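Local coordinates for protein mandelate racemase/muconate lactonizing enzyme/Enolase superfamily (Rhodobacter sphaeroides, PDB 2HZG) that is of undescribed function but belongs to the enolase superfamily, pairing an alpha+beta N-terminal domain with a TIM-type barrel that carries a sodium ion, at residues 74-79 with 83-88; 31-36 with 111-116; 310-315 with 352-357; 279-284 with 288-293. All blocks are in the same frame, centred on the assembly; numbering follows the deposited sequence.

How the interactions relate
The four contacts step from the rim of the N-terminal domain into the barrel domain. Interaction 1 lies nearest the surface and is the polar one, an arginine clasping a loop; interaction 2, about 12 Å away between centres, is buried and apolar in its side chains, a leucine pressed on a sheet. The two meet where Leu76 packs on Leu114. Interactions 3 and 4 belong to the barrel domain and are buried, each resting on one aliphatic pair, with a serine–proline contact added in 310-315 with 352-357 and a helical backbone bond in 279-284 with 288-293. Leu284 of interaction 4 touches both Trp111 of interaction 2 and Ala314 of interaction 3, bridging the domains.

Interaction 1. Residues 74-79 with 83-88; sequences QRLDGP and ARIAAL
Gln74 OE1 receives both terminal nitrogens of Arg84: NH1 at 2.8 Å and NH2 at 3.1 Å from that one oxygen. This is an end-on grip on a single atom, unlike the paired bonds of a carboxylate. OE1 lies in the guanidinium plane, and the amide plane is turned 41° from it. NH2 also reaches Arg75 O at 2.9 Å, a weak bond because its N-H points poorly at the oxygen (129°). Beneath this polar layer Gln74 CB rests on Ile85 CD1 at 3.7 Å, and Leu88 CD2 comes within 3.6 Å of Gln74 NE2. The bend of the glutamine at chi2 (-70°) swings its amide alongside the helix, to lie by Arg84 and Leu88. Farther out, Asp81, a turn earlier on helix 79-92, forms a salt bridge with Arg84 NE and accepts a hydrogen bond from Asp77 N, and so probably helps to position both the arginine and the loop. Leu76 turns to helix 99-118, placing the loop between two helices of the N-terminal domain. Arginine suits this site because its several N-H groups can serve an amide, a backbone carbonyl and a carboxylate together; the loop is thus tied to the helix by directional bonds, with Ile85 supplying the apolar footing.

Interaction 2. Residues 31-36 with 111-116; sequences VRVAAG and WDLLGR
Leu113 drives one methyl, CD1, against strand 31-35, where it touches two side chains and backbone atoms of the two peptide groups that flank Ala34. Val33 CG1 is 3.9 Å from Leu113 CD1. Ala35 CB is 3.8 Å from the same Leu113 CD1, and the backbone atoms Val33 O and Ala35 N come about as near. The Val33 and Leu113 side chains cross at about a right angle, and the leucine's CD1 sits between Val33 and Ala35, alternate residues on one face of the strand. With CG opposite the backbone N (chi1 -168°), Leu113 extends from its helix to span the gap; the two axes approach no closer than 9.2 Å. Small Ala35 leaves room for the methyl, while branched Val33 offers it a broad apolar flank. The strand is the middle one of the three-stranded antiparallel sheet of the enolase-type N-terminal domain, and helix 99-118 packs across one face of it, with Ala109 and Leu110 continuing the contact on Val33. Leu76, from the loop before helix 79-92, also packs on Leu113. Alternation sends Arg32 and Ala34 to the other face. That side is looser and only partly buried: Arg32 makes a salt bridge with Asp9, and Ala34 lies beside Ala7 and Ile39. At the strand's end the chain turns into exposed Gly36, whose positive phi (55°) a glycine adopts readily and whose N is hydrogen-bonded to the Asp6 carboxylate.

Interaction 3. Residues 310-315 with 352-357; sequences LALSAS and GLIRAP
Ser313, Pro357 and Ile354 carry the bulk of this contact between helix 310-315 and the extended loop 352-357. The hydroxyl of Ser313 lies against the proline ring, with OG 3.5 Å from Pro357 CD and 3.9 Å from Pro357 CG, while Ser313 CB stands 4.0 Å from Pro357 CD. These are van der Waals contacts; the polar duties of OG are met by its hydrogen bonds with Leu362 O and Gln317 NE2. A small residue suits this position, since the backbones come close here, 5.4 Å between the CA atoms of Ser313 and Ala356. Proline in turn gives the serine a rigid apolar edge.

Ile354 makes the second point of contact, its CD1 meeting Leu312 CD2 at 4.1 Å, the two side chains crossing at about a right angle. CG1 of Ile354 sits between the backbone N and the carbonyl carbon (chi1 61°), and from there the chain runs out toward the helix. Both side chains also rest on Tyr330 of strand 327-331, the eighth strand of the TIM-type barrel, so the loop is packed against that strand and the helix that precedes it in the chain. A glycerol, probably from the crystallisation liquor, lies about 4 Å from the Ile354 side chain. With only van der Waals contacts joining the segments, the fit probably depends on shape, while direction comes from bonds to neighbours: Ser313 to Leu362, and the Ile354 backbone to Lys134.

Interaction 4. Residues 279-284 with 288-293; sequences GRIGGL and KRVADA
With its CG1 set opposite the backbone N (chi1 -153°) and the chain extended through chi2 (169°), Ile281 reaches across the turn to Val290. Val290 carries CG2, the methyl beside its backbone N, toward the isoleucine, and Ile281 CD1 meets Val290 CG2 at 3.8 Å, the side chains crossing at a slant. Branched aliphatic residues suit the site, for both also pack on Ile276 of barrel strand 273-276, and Val290 reaches Phe259 and Ala262 of the neighbouring helix 259-268. Between the two residues the chain reverses through Gly282 and Gly283, both at positive phi, where a side chain would collide with the preceding carbonyl; Gly283 is the N-cap of helix 284-297. The first turn of that helix is closed by Lys288 N giving a nearly straight bond (166°) to Leu284 O at 2.8 Å. Glu107 of helix 99-118 accepts from Leu284 N, tying this helix start to the N-terminal domain. The Lys288 side chain bends at chi2 and chi4 to run along its own helix toward the next turn, where NZ forms a salt bridge with Asp292 OD1 at 2.8 Å, and it also makes a cation-pi contact with Tyr128. The turn is therefore held by two different means, an apolar clasp on the barrel side and backbone bonding at the helix start, while the lysine's charge is probably offset by Asp292.

Interaction 1. Residues 74-79 with 83-88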
loop_
_atom_site.group_PDB
_atom_site.type_symbol
_atom_site.label_atom_id
_atom_site.label_comp_id
_atom_site.label_asym_id
_atom_site.label_seq_id
_atom_site.Cartn_x
_atom_site.Cartn_y
_atom_site.Cartn_z
ATOM N N GLN A 74 -8.883 7.128 22.878
ATOM C CA GLN A 74 -8.631 8.480 22.355
ATOM C C GLN A 74 -9.782 9.454 22.593
ATOM O O GLN A 74 -10.951 9.074 22.490
ATOM C CB GLN A 74 -8.291 8.415 20.860
ATOM C CG GLN A 74 -6.906 7.779 20.635
ATOM C CD GLN A 74 -5.797 8.717 21.111
ATOM O OE1 GLN A 74 -5.926 9.928 20.975
ATOM N NE2 GLN A 74 -4.729 8.164 21.683
ATOM N N ARG A 75 -9.443 10.711 22.889
ATOM C CA ARG A 75 -10.448 11.749 23.093
ATOM C C ARG A 75 -11.075 12.127 21.766
ATOM O O ARG A 75 -10.373 12.258 20.754
ATOM C CB ARG A 75 -9.843 13.003 23.747
ATOM C CG ARG A 75 -9.285 12.760 25.137
ATOM C CD ARG A 75 -8.977 14.094 25.887
ATOM N NE ARG A 75 -8.831 13.822 27.309
ATOM C CZ ARG A 75 -9.854 13.704 28.159
ATOM N NH1 ARG A 75 -11.107 13.845 27.727
ATOM N NH2 ARG A 75 -9.632 13.434 29.445
ATOM N N LEU A 76 -12.392 12.303 21.785
ATOM C CA LEU A 76 -13.151 12.627 20.598
ATOM C C LEU A 76 -14.152 13.729 20.940
ATOM O O LEU A 76 -15.364 13.476 21.128
ATOM C CB LEU A 76 -13.836 11.367 20.034
ATOM C CG LEU A 76 -14.572 11.464 18.691
ATOM C CD1 LEU A 76 -13.608 11.705 17.519
ATOM C CD2 LEU A 76 -15.407 10.204 18.457
ATOM N N ASP A 77 -13.613 14.945 21.032
ATOM C CA ASP A 77 -14.351 16.144 21.439
ATOM C C ASP A 77 -14.839 16.993 20.271
ATOM O O ASP A 77 -15.476 18.032 20.497
ATOM C CB ASP A 77 -13.455 17.031 22.316
ATOM C CG ASP A 77 -13.230 16.448 23.697
ATOM O OD1 ASP A 77 -14.191 15.859 24.243
ATOM O OD2 ASP A 77 -12.101 16.586 24.228
ATOM N N GLY A 78 -14.542 16.575 19.040
ATOM C CA GLY A 78 -14.944 17.326 17.861
ATOM C C GLY A 78 -14.170 16.890 16.630
ATOM O O GLY A 78 -13.264 16.065 16.737
ATOM N N PRO A 79 -14.536 17.428 15.450
ATOM C CA PRO A 79 -13.922 17.059 14.177
ATOM C C PRO A 79 -12.394 17.070 14.174
ATOM O O PRO A 79 -11.786 16.197 13.565
ATOM C CB PRO A 79 -14.481 18.115 13.209
ATOM C CG PRO A 79 -15.829 18.393 13.754
ATOM C CD PRO A 79 -15.609 18.431 15.250
ATOM N N ALA A 83 -9.062 14.121 12.662
ATOM C CA ALA A 83 -7.771 14.409 12.021
ATOM C C ALA A 83 -6.601 13.980 12.904
ATOM O O ALA A 83 -5.646 13.339 12.429
ATOM C CB ALA A 83 -7.665 15.904 11.641
ATOM N N ARG A 84 -6.701 14.298 14.195
ATOM C CA ARG A 84 -5.649 13.973 15.148
ATOM C C ARG A 84 -5.454 12.463 15.250
ATOM O O ARG A 84 -4.323 11.963 15.205
ATOM C CB ARG A 84 -5.964 14.574 16.524
ATOM C CG ARG A 84 -4.815 14.515 17.511
ATOM C CD ARG A 84 -5.247 15.030 18.920
ATOM N NE ARG A 84 -6.410 14.308 19.441
ATOM C CZ ARG A 84 -6.363 13.065 19.910
ATOM N NH1 ARG A 84 -5.212 12.390 19.931
ATOM N NH2 ARG A 84 -7.470 12.493 20.359
ATOM N N ILE A 85 -6.560 11.745 15.396
ATOM C CA ILE A 85 -6.516 10.305 15.518
ATOM C C ILE A 85 -5.973 9.642 14.244
ATOM O O ILE A 85 -5.147 8.711 14.316
ATOM C CB ILE A 85 -7.909 9.731 15.917
ATOM C CG1 ILE A 85 -8.229 10.117 17.378
ATOM C CG2 ILE A 85 -7.950 8.196 15.719
ATOM C CD1 ILE A 85 -9.712 9.910 17.807
ATOM N N ALA A 86 -6.461 10.096 13.087
ATOM C CA ALA A 86 -5.967 9.600 11.787
ATOM C C ALA A 86 -4.453 9.819 11.597
ATOM O O ALA A 86 -3.748 8.930 11.127
ATOM C CB ALA A 86 -6.749 10.252 10.639
ATOM N N ALA A 87 -3.960 11.005 11.953
ATOM C CA ALA A 87 -2.505 11.280 11.939
ATOM C C ALA A 87 -1.724 10.357 12.887
ATOM O O ALA A 87 -0.626 9.915 12.560
ATOM C CB ALA A 87 -2.230 12.751 12.262
ATOM N N LEU A 88 -2.303 10.062 14.050
ATOM C CA LEU A 88 -1.689 9.146 15.025
ATOM C C LEU A 88 -1.547 7.730 14.450
ATOM O O LEU A 88 -0.492 7.115 14.549
ATOM C CB LEU A 88 -2.498 9.106 16.339
ATOM C CG LEU A 88 -1.791 8.580 17.600
ATOM C CD1 LEU A 88 -0.450 9.283 17.891
ATOM C CD2 LEU A 88 -2.717 8.744 18.805
#

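Interaction 2. Residues 31-36 with 111-116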
loop_
_atom_site.group_PDB
_atom_site.type_symbol
_atom_site.label_atom_id
_atom_site.label_comp_id
_atom_site.label_asym_id
_atom_site.label_seq_id
_atom_site.Cartn_x
_atom_site.Cartn_y
_atom_site.Cartn_z
ATOM N N VAL A 31 -17.569 -1.332 10.946
ATOM C CA VAL A 31 -16.857 -0.861 12.117
ATOM C C VAL A 31 -17.844 -0.065 12.940
ATOM O O VAL A 31 -18.399 0.923 12.454
ATOM C CB VAL A 31 -15.662 0.079 11.744
ATOM C CG1 VAL A 31 -14.966 0.576 13.007
ATOM C CG2 VAL A 31 -14.633 -0.619 10.818
ATOM N N ARG A 32 -18.064 -0.500 14.179
ATOM C CA ARG A 32 -18.914 0.259 15.092
ATOM C C ARG A 32 -18.037 0.846 16.177
ATOM O O ARG A 32 -17.405 0.104 16.934
ATOM C CB ARG A 32 -20.003 -0.632 15.722
ATOM C CG ARG A 32 -20.991 0.152 16.613
ATOM C CD ARG A 32 -21.989 -0.745 17.341
ATOM N NE ARG A 32 -21.330 -1.752 18.164
ATOM C CZ ARG A 32 -21.834 -2.951 18.450
ATOM N NH1 ARG A 32 -23.040 -3.308 17.990
ATOM N NH2 ARG A 32 -21.128 -3.796 19.199
ATOM N N VAL A 33 -17.997 2.171 16.252
ATOM C CA VAL A 33 -17.234 2.857 17.283
ATOM C C VAL A 33 -18.221 3.346 18.356
ATOM O O VAL A 33 -19.303 3.858 18.018
ATOM C CB VAL A 33 -16.425 4.042 16.699
ATOM C CG1 VAL A 33 -15.658 4.784 17.806
ATOM C CG2 VAL A 33 -15.449 3.556 15.601
ATOM N N ALA A 34 -17.862 3.159 19.625
ATOM C CA ALA A 34 -18.646 3.679 20.749
ATOM C C ALA A 34 -17.802 4.660 21.553
ATOM O O ALA A 34 -16.659 4.360 21.910
ATOM C CB ALA A 34 -19.148 2.531 21.667
ATOM N N ALA A 35 -18.377 5.817 21.854
ATOM C CA ALA A 35 -17.734 6.783 22.733
ATOM C C ALA A 35 -18.797 7.267 23.709
ATOM O O ALA A 35 -19.673 8.048 23.339
ATOM C CB ALA A 35 -17.150 7.951 21.937
ATOM N N GLY A 36 -18.735 6.767 24.938
ATOM C CA GLY A 36 -19.685 7.169 25.989
ATOM C C GLY A 36 -21.130 6.971 25.575
ATOM O O GLY A 36 -21.926 7.896 25.660
ATOM N N TRP A 111 -16.914 10.353 11.998
ATOM C CA TRP A 111 -17.806 11.348 11.425
ATOM C C TRP A 111 -19.278 11.028 11.669
ATOM O O TRP A 111 -20.046 11.925 12.008
ATOM C CB TRP A 111 -17.561 11.503 9.934
ATOM C CG TRP A 111 -16.208 12.106 9.638
ATOM C CD1 TRP A 111 -15.107 11.447 9.207
ATOM C CD2 TRP A 111 -15.839 13.477 9.772
ATOM N NE1 TRP A 111 -14.066 12.331 9.040
ATOM C CE2 TRP A 111 -14.485 13.582 9.395
ATOM C CE3 TRP A 111 -16.527 14.642 10.176
ATOM C CZ2 TRP A 111 -13.796 14.797 9.405
ATOM C CZ3 TRP A 111 -15.845 15.840 10.192
ATOM C CH2 TRP A 111 -14.495 15.918 9.799
ATOM N N ASP A 112 -19.646 9.756 11.487
ATOM C CA ASP A 112 -20.990 9.282 11.785
ATOM C C ASP A 112 -21.343 9.520 13.268
ATOM O O ASP A 112 -22.394 10.099 13.568
ATOM C CB ASP A 112 -21.132 7.801 11.401
ATOM C CG ASP A 112 -22.597 7.332 11.393
ATOM O OD1 ASP A 112 -23.474 8.088 10.899
ATOM O OD2 ASP A 112 -22.872 6.213 11.875
ATOM N N LEU A 113 -20.452 9.100 14.176
ATOM C CA LEU A 113 -20.648 9.258 15.623
ATOM C C LEU A 113 -20.799 10.741 15.991
ATOM O O LEU A 113 -21.761 11.130 16.632
ATOM C CB LEU A 113 -19.472 8.636 16.407
ATOM C CG LEU A 113 -19.551 8.424 17.935
ATOM C CD1 LEU A 113 -18.494 7.403 18.387
ATOM C CD2 LEU A 113 -19.437 9.721 18.745
ATOM N N LEU A 114 -19.849 11.570 15.586
ATOM C CA LEU A 114 -19.949 12.987 15.924
ATOM C C LEU A 114 -21.188 13.631 15.296
ATOM O O LEU A 114 -21.829 14.458 15.931
ATOM C CB LEU A 114 -18.664 13.767 15.577
ATOM C CG LEU A 114 -17.463 13.443 16.492
ATOM C CD1 LEU A 114 -16.224 14.243 16.068
ATOM C CD2 LEU A 114 -17.755 13.726 17.956
ATOM N N GLY A 115 -21.517 13.256 14.053
ATOM C CA GLY A 115 -22.702 13.791 13.401
ATOM C C GLY A 115 -23.981 13.411 14.124
ATOM O O GLY A 115 -24.857 14.245 14.334
ATOM N N ARG A 116 -24.078 12.153 14.517
ATOM C CA ARG A 116 -25.222 11.667 15.287
ATOM C C ARG A 116 -25.329 12.350 16.652
ATOM O O ARG A 116 -26.420 12.735 17.069
ATOM C CB ARG A 116 -25.171 10.142 15.426
ATOM C CG ARG A 116 -25.485 9.429 14.089
ATOM C CD ARG A 116 -24.902 8.024 14.055
ATOM N NE ARG A 116 -25.403 7.227 15.172
ATOM C CZ ARG A 116 -26.486 6.455 15.109
ATOM N NH1 ARG A 116 -27.166 6.371 13.973
ATOM N NH2 ARG A 116 -26.893 5.778 16.183
#

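Interaction 3. Residues 310-315 with 352-357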
loop_
_atom_site.group_PDB
_atom_site.type_symbol
_atom_site.label_atom_id
_atom_site.label_comp_id
_atom_site.label_asym_id
_atom_site.label_seq_id
_atom_site.Cartn_x
_atom_site.Cartn_y
_atom_site.Cartn_z
ATOM N N LEU A 310 -24.276 2.609 3.032
ATOM C CA LEU A 310 -23.395 3.227 4.039
ATOM C C LEU A 310 -22.099 3.740 3.372
ATOM O O LEU A 310 -21.679 4.872 3.598
ATOM C CB LEU A 310 -23.086 2.261 5.185
ATOM C CG LEU A 310 -22.173 2.803 6.307
ATOM C CD1 LEU A 310 -22.853 3.972 7.065
ATOM C CD2 LEU A 310 -21.741 1.666 7.254
ATOM N N ALA A 311 -21.489 2.884 2.553
ATOM C CA ALA A 311 -20.331 3.248 1.708
ATOM C C ALA A 311 -20.685 4.370 0.744
ATOM O O ALA A 311 -19.902 5.303 0.573
ATOM C CB ALA A 311 -19.818 2.013 0.942
ATOM N N LEU A 312 -21.865 4.276 0.118
ATOM C CA LEU A 312 -22.326 5.328 -0.803
ATOM C C LEU A 312 -22.418 6.675 -0.109
ATOM O O LEU A 312 -21.882 7.663 -0.589
ATOM C CB LEU A 312 -23.682 4.985 -1.448
ATOM C CG LEU A 312 -24.294 6.010 -2.428
ATOM C CD1 LEU A 312 -23.337 6.396 -3.606
ATOM C CD2 LEU A 312 -25.633 5.454 -2.956
ATOM N N SER A 313 -23.116 6.703 1.028
ATOM C CA SER A 313 -23.264 7.922 1.784
ATOM C C SER A 313 -21.888 8.491 2.096
ATOM O O SER A 313 -21.650 9.673 1.874
ATOM C CB SER A 313 -24.036 7.661 3.083
ATOM O OG SER A 313 -23.823 8.767 3.942
ATOM N N ALA A 314 -20.973 7.640 2.574
ATOM C CA ALA A 314 -19.653 8.117 2.985
ATOM C C ALA A 314 -18.903 8.713 1.813
ATOM O O ALA A 314 -18.302 9.770 1.934
ATOM C CB ALA A 314 -18.843 7.000 3.637
ATOM N N SER A 315 -18.979 8.052 0.654
ATOM C CA SER A 315 -18.215 8.506 -0.504
ATOM C C SER A 315 -18.859 9.698 -1.224
ATOM O O SER A 315 -18.213 10.329 -2.042
ATOM C CB SER A 315 -17.873 7.350 -1.445
ATOM O OG SER A 315 -16.823 6.505 -0.888
ATOM N N GLY A 352 -34.794 12.834 -9.794
ATOM C CA GLY A 352 -33.920 11.665 -9.999
ATOM C C GLY A 352 -32.522 11.812 -9.416
ATOM O O GLY A 352 -31.635 10.999 -9.702
ATOM N N LEU A 353 -32.322 12.847 -8.604
ATOM C CA LEU A 353 -31.020 13.124 -8.019
ATOM C C LEU A 353 -30.906 12.516 -6.616
ATOM O O LEU A 353 -31.896 12.464 -5.843
ATOM C CB LEU A 353 -30.776 14.636 -7.955
ATOM C CG LEU A 353 -30.820 15.436 -9.258
ATOM C CD1 LEU A 353 -30.558 16.887 -8.955
ATOM C CD2 LEU A 353 -29.805 14.914 -10.260
ATOM N N ILE A 354 -29.704 12.061 -6.279
ATOM C CA ILE A 354 -29.443 11.591 -4.921
ATOM C C ILE A 354 -28.388 12.461 -4.256
ATOM O O ILE A 354 -27.676 13.215 -4.911
ATOM C CB ILE A 354 -29.008 10.089 -4.882
ATOM C CG1 ILE A 354 -27.699 9.860 -5.679
ATOM C CG2 ILE A 354 -30.178 9.140 -5.308
ATOM C CD1 ILE A 354 -27.014 8.488 -5.328
ATOM N N ARG A 355 -28.254 12.346 -2.946
ATOM C CA ARG A 355 -27.325 13.239 -2.261
ATOM C C ARG A 355 -26.839 12.630 -0.974
ATOM O O ARG A 355 -27.464 11.696 -0.440
ATOM C CB ARG A 355 -27.951 14.632 -2.044
ATOM C CG ARG A 355 -29.068 14.709 -1.000
ATOM C CD ARG A 355 -29.804 16.028 -1.125
ATOM N NE ARG A 355 -30.518 16.087 -2.402
ATOM C CZ ARG A 355 -30.629 17.169 -3.164
ATOM N NH1 ARG A 355 -30.063 18.307 -2.785
ATOM N NH2 ARG A 355 -31.310 17.101 -4.312
ATOM N N ALA A 356 -25.694 13.118 -0.516
ATOM C CA ALA A 356 -25.211 12.844 0.822
ATOM C C ALA A 356 -26.361 13.213 1.768
ATOM O O ALA A 356 -26.858 14.358 1.732
ATOM C CB ALA A 356 -23.963 13.667 1.114
ATOM N N PRO A 357 -26.836 12.238 2.563
ATOM C CA PRO A 357 -28.040 12.458 3.370
ATOM C C PRO A 357 -28.036 13.743 4.200
ATOM O O PRO A 357 -27.017 14.140 4.781
ATOM C CB PRO A 357 -28.083 11.215 4.265
ATOM C CG PRO A 357 -27.464 10.151 3.393
ATOM C CD PRO A 357 -26.338 10.855 2.709
#

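Interaction 4. Residues 279-284 with 288-293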
loop_
_atom_site.group_PDB
_atom_site.type_symbol
_atom_site.label_atom_id
_atom_site.label_comp_id
_atom_site.label_asym_id
_atom_site.label_seq_id
_atom_site.Cartn_x
_atom_site.Cartn_y
_atom_site.Cartn_z
ATOM N N GLY A 279 -13.832 4.291 1.688
ATOM C CA GLY A 279 -13.514 3.017 2.344
ATOM C C GLY A 279 -12.094 2.497 2.124
ATOM O O GLY A 279 -11.730 1.451 2.674
ATOM N N ARG A 280 -11.285 3.217 1.342
ATOM C CA ARG A 280 -9.897 2.807 1.040
ATOM C C ARG A 280 -8.864 3.874 1.361
ATOM O O ARG A 280 -7.748 3.563 1.815
ATOM C CB ARG A 280 -9.746 2.466 -0.454
ATOM C CG ARG A 280 -10.514 1.260 -0.896
ATOM C CD ARG A 280 -10.244 1.021 -2.355
ATOM N NE ARG A 280 -10.915 -0.183 -2.823
ATOM C CZ ARG A 280 -11.213 -0.438 -4.096
ATOM N NH1 ARG A 280 -10.905 0.426 -5.053
ATOM N NH2 ARG A 280 -11.832 -1.566 -4.406
ATOM N N ILE A 281 -9.236 5.124 1.127
ATOM C CA ILE A 281 -8.300 6.241 1.227
ATOM C C ILE A 281 -8.029 6.746 2.661
ATOM O O ILE A 281 -7.181 7.633 2.844
ATOM C CB ILE A 281 -8.724 7.420 0.304
ATOM C CG1 ILE A 281 -7.501 8.253 -0.102
ATOM C CG2 ILE A 281 -9.857 8.282 0.957
ATOM C CD1 ILE A 281 -7.775 9.256 -1.196
ATOM N N GLY A 282 -8.719 6.191 3.659
ATOM C CA GLY A 282 -8.575 6.673 5.033
ATOM C C GLY A 282 -9.787 7.451 5.533
ATOM O O GLY A 282 -9.714 8.123 6.562
ATOM N N GLY A 283 -10.905 7.366 4.801
ATOM C CA GLY A 283 -12.151 7.980 5.226
ATOM C C GLY A 283 -12.429 9.322 4.585
ATOM O O GLY A 283 -11.927 9.624 3.501
ATOM N N LEU A 284 -13.244 10.125 5.265
ATOM C CA LEU A 284 -13.779 11.365 4.689
ATOM C C LEU A 284 -12.724 12.455 4.597
ATOM O O LEU A 284 -12.715 13.226 3.642
ATOM C CB LEU A 284 -14.975 11.873 5.510
ATOM C CG LEU A 284 -16.381 11.271 5.239
ATOM C CD1 LEU A 284 -16.403 9.767 5.055
ATOM C CD2 LEU A 284 -17.425 11.716 6.280
ATOM N N LYS A 288 -11.979 14.418 1.236
ATOM C CA LYS A 288 -12.250 15.848 1.168
ATOM C C LYS A 288 -10.985 16.626 0.758
ATOM O O LYS A 288 -11.051 17.595 -0.006
ATOM C CB LYS A 288 -12.759 16.330 2.540
ATOM C CG LYS A 288 -12.967 17.827 2.673
ATOM C CD LYS A 288 -14.082 18.367 1.778
ATOM C CE LYS A 288 -14.460 19.828 2.182
ATOM N NZ LYS A 288 -13.245 20.701 2.267
ATOM N N ARG A 289 -9.843 16.200 1.281
ATOM C CA ARG A 289 -8.567 16.788 0.887
ATOM C C ARG A 289 -8.358 16.623 -0.630
ATOM O O ARG A 289 -7.978 17.576 -1.299
ATOM C CB ARG A 289 -7.429 16.165 1.696
ATOM C CG ARG A 289 -6.131 16.898 1.573
ATOM C CD ARG A 289 -5.059 16.223 2.384
ATOM N NE ARG A 289 -3.750 16.808 2.075
ATOM C CZ ARG A 289 -2.596 16.250 2.398
ATOM N NH1 ARG A 289 -2.580 15.079 3.041
ATOM N NH2 ARG A 289 -1.469 16.862 2.067
ATOM N N VAL A 290 -8.672 15.442 -1.173
ATOM C CA VAL A 290 -8.627 15.234 -2.644
ATOM C C VAL A 290 -9.601 16.149 -3.393
ATOM O O VAL A 290 -9.232 16.785 -4.399
ATOM C CB VAL A 290 -8.892 13.744 -3.047
ATOM C CG1 VAL A 290 -8.871 13.574 -4.598
ATOM C CG2 VAL A 290 -7.886 12.834 -2.397
ATOM N N ALA A 291 -10.840 16.227 -2.900
ATOM C CA ALA A 291 -11.851 17.085 -3.522
ATOM C C ALA A 291 -11.420 18.560 -3.614
ATOM O O ALA A 291 -11.587 19.188 -4.670
ATOM C CB ALA A 291 -13.210 16.934 -2.804
ATOM N N ASP A 292 -10.851 19.092 -2.527
ATOM C CA ASP A 292 -10.258 20.441 -2.523
ATOM C C ASP A 292 -9.148 20.542 -3.597
ATOM O O ASP A 292 -9.098 21.513 -4.363
ATOM C CB ASP A 292 -9.632 20.780 -1.156
ATOM C CG ASP A 292 -10.647 20.838 0.002
ATOM O OD1 ASP A 292 -11.877 20.820 -0.208
ATOM O OD2 ASP A 292 -10.185 20.905 1.166
ATOM N N ALA A 293 -8.274 19.530 -3.644
ATOM C CA ALA A 293 -7.168 19.526 -4.607
ATOM C C ALA A 293 -7.688 19.405 -6.045
ATOM O O ALA A 293 -7.168 20.049 -6.948
ATOM C CB ALA A 293 -6.134 18.426 -4.267
#